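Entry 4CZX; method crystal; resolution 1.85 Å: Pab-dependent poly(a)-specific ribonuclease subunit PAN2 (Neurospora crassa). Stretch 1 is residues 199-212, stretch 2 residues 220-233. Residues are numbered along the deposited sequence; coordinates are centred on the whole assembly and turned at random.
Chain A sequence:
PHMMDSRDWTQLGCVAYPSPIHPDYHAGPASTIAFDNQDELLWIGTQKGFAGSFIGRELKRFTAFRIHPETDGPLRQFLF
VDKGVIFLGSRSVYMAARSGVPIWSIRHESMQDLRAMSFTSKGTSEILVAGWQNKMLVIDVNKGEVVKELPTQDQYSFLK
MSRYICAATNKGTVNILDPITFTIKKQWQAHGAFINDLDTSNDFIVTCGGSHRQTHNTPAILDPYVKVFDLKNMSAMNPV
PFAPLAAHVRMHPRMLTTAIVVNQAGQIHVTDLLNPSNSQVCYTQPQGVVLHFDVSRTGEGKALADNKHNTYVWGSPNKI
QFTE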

ATOM      1  N   ASP A 199      33.070  30.179   4.224  1.00 27.75           N
ATOM      2  CA  ASP A 199      33.823  29.624   3.102  1.00 29.88           C
ATOM      3  C   ASP A 199      35.294  29.868   3.356  1.00 30.54           C
ATOM      4  O   ASP A 199      35.661  30.706   4.184  1.00 30.62           O
ATOM      5  N   THR A 200      36.148  29.137   2.647  1.00 28.97           N
ATOM      6  CA  THR A 200      37.572  29.300   2.832  1.00 25.88           C
ATOM      7  C   THR A 200      38.322  28.870   1.578  1.00 27.99           C
ATOM      8  O   THR A 200      37.893  27.957   0.879  1.00 33.35           O
ATOM      9  N   SER A 201      39.408  29.585   1.296  1.00 34.36           N
ATOM     10  CA  SER A 201      40.396  29.219   0.289  1.00 35.11           C
ATOM     11  C   SER A 201      41.664  28.873   1.047  1.00 35.41           C
ATOM     12  O   SER A 201      41.674  28.937   2.276  1.00 36.69           O
ATOM     13  N   ASN A 202      42.743  28.533   0.348  1.00 36.85           N
ATOM     14  CA  ASN A 202      43.973  28.205   1.055  1.00 33.28           C
ATOM     15  C   ASN A 202      44.516  29.426   1.805  1.00 32.74           C
ATOM     16  O   ASN A 202      45.289  29.274   2.748  1.00 45.15           O
ATOM     17  N   ASP A 203      44.103  30.632   1.408  1.00 34.79           N
ATOM     18  CA  ASP A 203      44.640  31.847   2.027  1.00 35.48           C
ATOM     19  C   ASP A 203      43.681  32.606   2.956  1.00 37.51           C
ATOM     20  O   ASP A 203      44.126  33.463   3.730  1.00 38.86           O
ATOM     21  N   PHE A 204      42.381  32.324   2.879  1.00 35.33           N
ATOM     22  CA  PHE A 204      41.404  33.091   3.653  1.00 32.41           C
ATOM     23  C   PHE A 204      40.288  32.267   4.273  1.00 33.34           C
ATOM     24  O   PHE A 204      39.909  31.217   3.753  1.00 34.52           O
ATOM     25  N   ILE A 205      39.758  32.767   5.388  1.00 30.12           N
ATOM     26  CA  ILE A 205      38.419  32.396   5.836  1.00 30.65           C
ATOM     27  C   ILE A 205      37.505  33.610   5.737  1.00 34.38           C
ATOM     28  O   ILE A 205      37.927  34.733   6.039  1.00 33.60           O
ATOM     29  N   VAL A 206      36.265  33.387   5.310  1.00 28.83           N
ATOM     30  CA  VAL A 206      35.258  34.440   5.323  1.00 28.92           C
ATOM     31  C   VAL A 206      33.971  33.909   5.960  1.00 32.85           C
ATOM     32  O   VAL A 206      33.574  32.763   5.734  1.00 28.74           O
ATOM     33  N   THR A 207      33.331  34.727   6.794  1.00 31.15           N
ATOM     34  CA  THR A 207      32.102  34.289   7.446  1.00 31.16           C
ATOM     35  C   THR A 207      31.037  35.364   7.453  1.00 30.05           C
ATOM     36  O   THR A 207      31.342  36.564   7.398  1.00 31.58           O
ATOM     37  N   CYS A 208      29.790  34.906   7.523  1.00 28.33           N
ATOM     38  CA  CYS A 208      28.637  35.757   7.786  1.00 31.32           C
ATOM     39  C   CYS A 208      27.982  35.286   9.081  1.00 31.28           C
ATOM     40  O   CYS A 208      27.986  34.101   9.377  1.00 31.06           O
ATOM     41  N   GLY A 209      27.418  36.199   9.861  1.00 30.48           N
ATOM     42  CA  GLY A 209      26.779  35.774  11.088  1.00 29.62           C
ATOM     43  C   GLY A 209      26.172  36.947  11.828  1.00 30.50           C
ATOM     44  O   GLY A 209      25.951  38.007  11.231  1.00 32.38           O
ATOM     45  N   GLY A 210      25.911  36.760  13.119  1.00 31.68           N
ATOM     46  CA  GLY A 210      25.319  37.815  13.935  1.00 31.71           C
ATOM     47  C   GLY A 210      25.561  37.672  15.426  1.00 33.08           C
ATOM     48  O   GLY A 210      26.113  36.671  15.894  1.00 33.52           O
ATOM     49  N   SER A 211      25.117  38.680  16.174  1.00 33.81           N
ATOM     50  CA  SER A 211      25.433  38.811  17.590  1.00 35.90           C
ATOM     51  C   SER A 211      24.496  38.060  18.533  1.00 36.33           C
ATOM     52  O   SER A 211      24.870  37.790  19.673  1.00 37.79           O
ATOM     53  N   HIS A 212      23.283  37.736  18.076  1.00 33.52           N
ATOM     54  CA  HIS A 212      22.321  37.021  18.926  1.00 32.55           C
ATOM     55  C   HIS A 212      21.438  36.087  18.133  1.00 31.11           C
ATOM     56  O   HIS A 212      20.917  36.461  17.083  1.00 34.67           O
ATOM     57  N   ALA A 220      16.947  37.088  15.008  1.00 28.28           N
ATOM     58  CA  ALA A 220      18.383  37.024  14.736  1.00 35.34           C
ATOM     59  C   ALA A 220      18.695  38.017  13.629  1.00 42.22           C
ATOM     60  O   ALA A 220      18.120  37.948  12.540  1.00 51.68           O
ATOM     61  N   ILE A 221      19.592  38.950  13.911  1.00 34.51           N
ATOM     62  CA  ILE A 221      19.963  39.962  12.938  1.00 33.78           C
ATOM     63  C   ILE A 221      21.374  39.715  12.406  1.00 31.01           C
ATOM     64  O   ILE A 221      22.303  39.454  13.173  1.00 36.29           O
ATOM     65  N   LEU A 222      21.527  39.778  11.086  1.00 34.99           N
ATOM     66  CA  LEU A 222      22.839  39.605  10.453  1.00 33.88           C
ATOM     67  C   LEU A 222      23.728  40.856  10.545  1.00 34.92           C
ATOM     68  O   LEU A 222      23.231  41.987  10.597  1.00 34.98           O
ATOM     69  N   ASP A 223      25.045  40.647  10.547  1.00 33.61           N
ATOM     70  CA  ASP A 223      26.009  41.749  10.644  1.00 36.40           C
ATOM     71  C   ASP A 223      26.215  42.479   9.313  1.00 37.86           C
ATOM     72  O   ASP A 223      26.108  41.873   8.246  1.00 37.38           O
ATOM     73  N   PRO A 224      26.526  43.788   9.373  1.00 37.68           N
ATOM     74  CA  PRO A 224      26.734  44.619   8.182  1.00 36.75           C
ATOM     75  C   PRO A 224      28.138  44.454   7.609  1.00 40.19           C
ATOM     76  O   PRO A 224      28.753  45.421   7.129  1.00 40.37           O
ATOM     77  N   TYR A 225      28.655  43.235   7.679  1.00 42.41           N
ATOM     78  CA  TYR A 225      29.994  42.956   7.184  1.00 42.95           C
ATOM     79  C   TYR A 225      30.225  41.468   7.058  1.00 38.43           C
ATOM     80  O   TYR A 225      29.509  40.657   7.648  1.00 37.55           O
ATOM     81  N   VAL A 226      31.244  41.131   6.280  1.00 35.03           N
ATOM     82  CA  VAL A 226      31.794  39.789   6.242  1.00 35.02           C
ATOM     83  C   VAL A 226      33.080  39.788   7.069  1.00 37.00           C
ATOM     84  O   VAL A 226      33.920  40.680   6.911  1.00 37.85           O
ATOM     85  N   LYS A 227      33.226  38.819   7.968  1.00 33.09           N
ATOM     86  CA  LYS A 227      34.461  38.697   8.739  1.00 34.48           C
ATOM     87  C   LYS A 227      35.523  37.959   7.927  1.00 35.65           C
ATOM     88  O   LYS A 227      35.216  37.006   7.227  1.00 35.81           O
ATOM     89  N   VAL A 228      36.768  38.423   8.014  1.00 33.91           N
ATOM     90  CA  VAL A 228      37.850  37.883   7.189  1.00 32.51           C
ATOM     91  C   VAL A 228      39.059  37.483   8.027  1.00 34.22           C
ATOM     92  O   VAL A 228      39.505  38.236   8.895  1.00 39.41           O
ATOM     93  N   PHE A 229      39.603  36.306   7.737  1.00 37.68           N
ATOM     94  CA  PHE A 229      40.767  35.792   8.449  1.00 37.49           C
ATOM     95  C   PHE A 229      41.851  35.354   7.463  1.00 41.81           C
ATOM     96  O   PHE A 229      41.554  34.695   6.469  1.00 39.15           O
ATOM     97  N   ASP A 230      43.093  35.733   7.754  1.00 42.33           N
ATOM     98  CA  ASP A 230      44.257  35.412   6.930  1.00 41.00           C
ATOM     99  C   ASP A 230      44.797  34.041   7.309  1.00 40.03           C
ATOM    100  O   ASP A 230      45.396  33.890   8.365  1.00 43.15           O
ATOM    101  N   LEU A 231      44.595  33.049   6.444  1.00 38.05           N
ATOM    102  CA  LEU A 231      44.984  31.674   6.754  1.00 43.40           C
ATOM    103  C   LEU A 231      46.480  31.447   6.571  1.00 52.73           C
ATOM    104  O   LEU A 231      47.068  30.572   7.208  1.00 49.29           O
ATOM    105  N   LYS A 232      47.088  32.240   5.695  1.00 56.38           N
ATOM    106  CA  LYS A 232      48.504  32.113   5.401  1.00 62.12           C
ATOM    107  C   LYS A 232      49.330  32.532   6.612  1.00 62.83           C
ATOM    108  O   LYS A 232      50.227  31.812   7.048  1.00 66.21           O
ATOM    109  N   ASN A 233      49.002  33.691   7.168  1.00 57.79           N
ATOM    110  CA  ASN A 233      49.745  34.228   8.299  1.00 56.02           C
ATOM    111  C   ASN A 233      49.005  34.109   9.632  1.00 55.82           C
ATOM    112  O   ASN A 233      49.446  34.664  10.639  1.00 55.11           O
TER

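Phe204 to Thr207 pair antiparallel with Lys227 to Asp230, so their side chains pack on two faces of the sheet. On one face, Val206 (m) sits between two valines of the partner strand, its CB 3.8 Å from Val226 CG1 and its CG1 4.1 Å from Val228 CG2; both partners are t. Phe204 (m) extends this apolar row, with CD1 4.2 Å from Val228 CG1, and Cys208 (m) places SG 4.1 Å from Val226 CG2.

The other face carries Ile205, with chi1 m and chi2 t, which bridges two residues: its CD1 lies 3.9 Å from Phe229 CD2 and its CG1 3.8 Å from Leu231 CG. Phe229 is t, and the end of its ring leads away from the first stretch. Leu231 points toward that stretch with chi1 between wells at -104°, bringing CD1 within 3.6 Å of Thr200 OG1 and 3.6 Å of Ser201 O. Further along this face, Thr207 (p) sets OG1 3.3 Å from Lys227 CB, whereas the end of the lysine leads away and NZ bonds elsewhere in the structure.

Beyond the Thr207-Lys227 pair the contact becomes polar and hydrated. Asp223 (m) points toward the first stretch beside Gly209 and Gly210: its OD2 lies 3.7 Å from Gly210 CA, and its N donates to Gly209 O at 2.9 Å. At Gly210 a CB would clash with Ile221 O. Water 2 links the side chains of Ser211 (m) and Asp223, 2.7 Å from Ser211 OG and donating to Asp223 OD2 at 2.6 Å. Water 3 accepts from Ser211 N at 2.9 Å and lies 2.8 Å from Asp223 OD1. At the outer end, water 4 accepts from His212 N at 2.6 Å, while the imidazole leads away from the contact.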

ATOM      1  CB  ASP A 199      33.390  30.232   1.760  1.00 26.12           C
ATOM      2  CG  ASP A 199      33.789  29.351   0.571  1.00 33.78           C
ATOM      3  OD1 ASP A 199      34.137  28.177   0.810  1.00 28.29           O
ATOM      4  OD2 ASP A 199      33.754  29.830  -0.580  1.00 29.62           O
ATOM      5  CB  THR A 200      38.075  28.503   4.076  1.00 29.93           C
ATOM      6  OG1 THR A 200      39.502  28.565   4.147  1.00 35.71           O
ATOM      7  CG2 THR A 200      37.644  27.036   4.014  1.00 31.66           C
ATOM      8  CB  SER A 201      40.638  30.368  -0.686  1.00 37.66           C
ATOM      9  OG  SER A 201      41.198  31.493  -0.017  1.00 38.12           O
ATOM     10  CB  ASN A 202      45.049  27.641   0.093  1.00 35.25           C
ATOM     11  CG  ASN A 202      44.702  26.242  -0.420  1.00 51.03           C
ATOM     12  OD1 ASN A 202      43.988  25.477   0.240  1.00 56.01           O
ATOM     13  ND2 ASN A 202      45.204  25.905  -1.605  1.00 52.87           N
ATOM     14  CB  ASP A 203      45.129  32.820   0.954  1.00 38.89           C
ATOM     15  CG  ASP A 203      46.301  32.274   0.166  1.00 49.45           C
ATOM     16  OD1 ASP A 203      47.010  31.372   0.675  1.00 44.66           O
ATOM     17  OD2 ASP A 203      46.511  32.760  -0.963  1.00 51.26           O
ATOM     18  CB  PHE A 204      40.741  34.165   2.780  1.00 33.45           C
ATOM     19  CG  PHE A 204      41.709  35.137   2.164  1.00 37.03           C
ATOM     20  CD1 PHE A 204      42.159  36.237   2.877  1.00 42.64           C
ATOM     21  CD2 PHE A 204      42.151  34.958   0.865  1.00 38.41           C
ATOM     22  CE1 PHE A 204      43.057  37.138   2.296  1.00 46.28           C
ATOM     23  CE2 PHE A 204      43.049  35.854   0.284  1.00 39.36           C
ATOM     24  CZ  PHE A 204      43.490  36.941   1.004  1.00 41.27           C
ATOM     25  CB  ILE A 205      38.383  31.892   7.288  1.00 33.17           C
ATOM     26  CG1 ILE A 205      39.555  30.957   7.584  1.00 35.13           C
ATOM     27  CG2 ILE A 205      37.016  31.237   7.591  1.00 28.74           C
ATOM     28  CD1 ILE A 205      39.613  30.537   9.043  1.00 35.10           C
ATOM     29  CB  VAL A 206      34.968  34.992   3.907  1.00 28.15           C
ATOM     30  CG1 VAL A 206      36.078  35.931   3.449  1.00 31.18           C
ATOM     31  CG2 VAL A 206      34.746  33.840   2.902  1.00 30.97           C
ATOM     32  CB  THR A 207      32.322  33.854   8.921  1.00 34.11           C
ATOM     33  OG1 THR A 207      32.770  34.978   9.693  1.00 37.17           O
ATOM     34  CG2 THR A 207      33.324  32.700   9.019  1.00 31.16           C
ATOM     35  CB  CYS A 208      27.627  35.681   6.638  1.00 29.78           C
ATOM     36  SG  CYS A 208      28.289  36.155   5.040  1.00 34.44           S
ATOM     37  CB  SER A 211      25.443  40.297  17.978  1.00 39.75           C
ATOM     38  OG  SER A 211      26.467  40.987  17.283  1.00 40.19           O
ATOM     39  CB  HIS A 212      21.420  37.989  19.698  1.00 30.66           C
ATOM     40  CG  HIS A 212      22.180  38.987  20.513  1.00 40.98           C
ATOM     41  ND1 HIS A 212      22.350  40.294  20.114  1.00 42.86           N
ATOM     42  CD2 HIS A 212      22.849  38.857  21.682  1.00 40.32           C
ATOM     43  CE1 HIS A 212      23.069  40.939  21.018  1.00 43.29           C
ATOM     44  NE2 HIS A 212      23.383  40.089  21.980  1.00 47.83           N
ATOM     45  CB  ALA A 220      18.818  35.606  14.336  1.00 30.19           C
ATOM     46  CB  ILE A 221      19.863  41.366  13.572  1.00 40.02           C
ATOM     47  CG1 ILE A 221      18.464  41.542  14.179  1.00 41.42           C
ATOM     48  CG2 ILE A 221      20.173  42.455  12.553  1.00 41.50           C
ATOM     49  CD1 ILE A 221      18.300  42.786  15.021  1.00 47.02           C
ATOM     50  CB  LEU A 222      22.657  39.215   8.993  1.00 35.20           C
ATOM     51  CG  LEU A 222      22.112  37.802   8.810  1.00 34.81           C
ATOM     52  CD1 LEU A 222      21.506  37.651   7.422  1.00 33.91           C
ATOM     53  CD2 LEU A 222      23.241  36.797   9.029  1.00 33.94           C
ATOM     54  CB  ASP A 223      27.358  41.233  11.158  1.00 36.91           C
ATOM     55  CG  ASP A 223      27.344  40.930  12.649  1.00 40.04           C
ATOM     56  OD1 ASP A 223      26.581  41.589  13.400  1.00 37.20           O
ATOM     57  OD2 ASP A 223      28.103  40.040  13.075  1.00 38.29           O
ATOM     58  CB  PRO A 224      26.532  46.040   8.719  1.00 39.56           C
ATOM     59  CG  PRO A 224      27.038  45.947  10.116  1.00 40.62           C
ATOM     60  CD  PRO A 224      26.569  44.598  10.607  1.00 38.13           C
ATOM     61  CB  TYR A 225      31.066  43.550   8.102  1.00 44.34           C
ATOM     62  CG  TYR A 225      30.845  43.259   9.570  1.00 48.21           C
ATOM     63  CD1 TYR A 225      31.120  42.006  10.105  1.00 46.17           C
ATOM     64  CD2 TYR A 225      30.368  44.247  10.427  1.00 45.82           C
ATOM     65  CE1 TYR A 225      30.908  41.733  11.452  1.00 43.87           C
ATOM     66  CE2 TYR A 225      30.157  43.987  11.780  1.00 46.70           C
ATOM     67  CZ  TYR A 225      30.431  42.733  12.285  1.00 46.90           C
ATOM     68  OH  TYR A 225      30.229  42.465  13.620  1.00 44.30           O
ATOM     69  CB  VAL A 226      32.086  39.344   4.799  1.00 36.66           C
ATOM     70  CG1 VAL A 226      32.889  38.043   4.789  1.00 41.11           C
ATOM     71  CG2 VAL A 226      30.796  39.187   4.025  1.00 37.05           C
ATOM     72  CB  LYS A 227      34.209  37.980  10.061  1.00 36.22           C
ATOM     73  CG  LYS A 227      33.555  38.859  11.121  1.00 38.03           C
ATOM     74  CD  LYS A 227      34.457  40.070  11.428  1.00 43.78           C
ATOM     75  CE  LYS A 227      34.336  40.506  12.875  1.00 58.95           C
ATOM     76  NZ  LYS A 227      35.300  39.767  13.740  1.00 67.07           N
ATOM     77  CB  VAL A 228      38.310  38.917   6.122  1.00 38.56           C
ATOM     78  CG1 VAL A 228      39.406  38.332   5.212  1.00 35.47           C
ATOM     79  CG2 VAL A 228      37.117  39.410   5.309  1.00 39.23           C
ATOM     80  CB  PHE A 229      40.365  34.621   9.355  1.00 35.75           C
ATOM     81  CG  PHE A 229      41.459  34.167  10.282  1.00 33.39           C
ATOM     82  CD1 PHE A 229      41.593  34.738  11.537  1.00 40.38           C
ATOM     83  CD2 PHE A 229      42.339  33.158   9.905  1.00 36.24           C
ATOM     84  CE1 PHE A 229      42.590  34.329  12.400  1.00 42.04           C
ATOM     85  CE2 PHE A 229      43.347  32.748  10.765  1.00 41.82           C
ATOM     86  CZ  PHE A 229      43.470  33.344  12.022  1.00 39.29           C
ATOM     87  CB  ASP A 230      45.334  36.492   7.118  1.00 40.27           C
ATOM     88  CG  ASP A 230      46.604  36.246   6.294  1.00 46.60           C
ATOM     89  OD1 ASP A 230      46.801  35.151   5.712  1.00 46.82           O
ATOM     90  OD2 ASP A 230      47.428  37.183   6.250  1.00 49.61           O
ATOM     91  CB  LEU A 231      44.208  30.675   5.883  1.00 42.19           C
ATOM     92  CG  LEU A 231      43.057  29.910   6.534  1.00 44.50           C
ATOM     93  CD1 LEU A 231      42.710  28.666   5.727  1.00 39.50           C
ATOM     94  CD2 LEU A 231      43.356  29.560   7.996  1.00 42.60           C
ATOM     95  CB  LYS A 232      48.863  32.955   4.172  1.00 67.28           C
ATOM     96  CG  LYS A 232      50.251  32.701   3.596  1.00 74.83           C
ATOM     97  CD  LYS A 232      50.569  33.715   2.503  1.00 80.07           C
ATOM     98  CE  LYS A 232      52.030  33.654   2.078  1.00 89.02           C
ATOM     99  NZ  LYS A 232      52.381  32.337   1.475  1.00 93.42           N
ATOM    100  CB  ASN A 233      50.105  35.692   8.022  1.00 64.93           C
ATOM    101  CG  ASN A 233      50.772  35.879   6.665  1.00 67.60           C
ATOM    102  OD1 ASN A 233      51.945  35.549   6.487  1.00 70.13           O
ATOM    103  ND2 ASN A 233      50.021  36.401   5.699  1.00 66.05           N
TER
HETATM  104  O   HOH W   1      27.452  38.799   8.551  1.00 26.44           O
HETATM  105  O   HOH W   2      28.196  39.748  15.612  1.00 26.30           O
HETATM  106  O   HOH W   3      24.163  40.903  14.560  1.00 29.82           O
HETATM  107  O   HOH W   4      22.181  39.075  16.195  1.00 31.31           O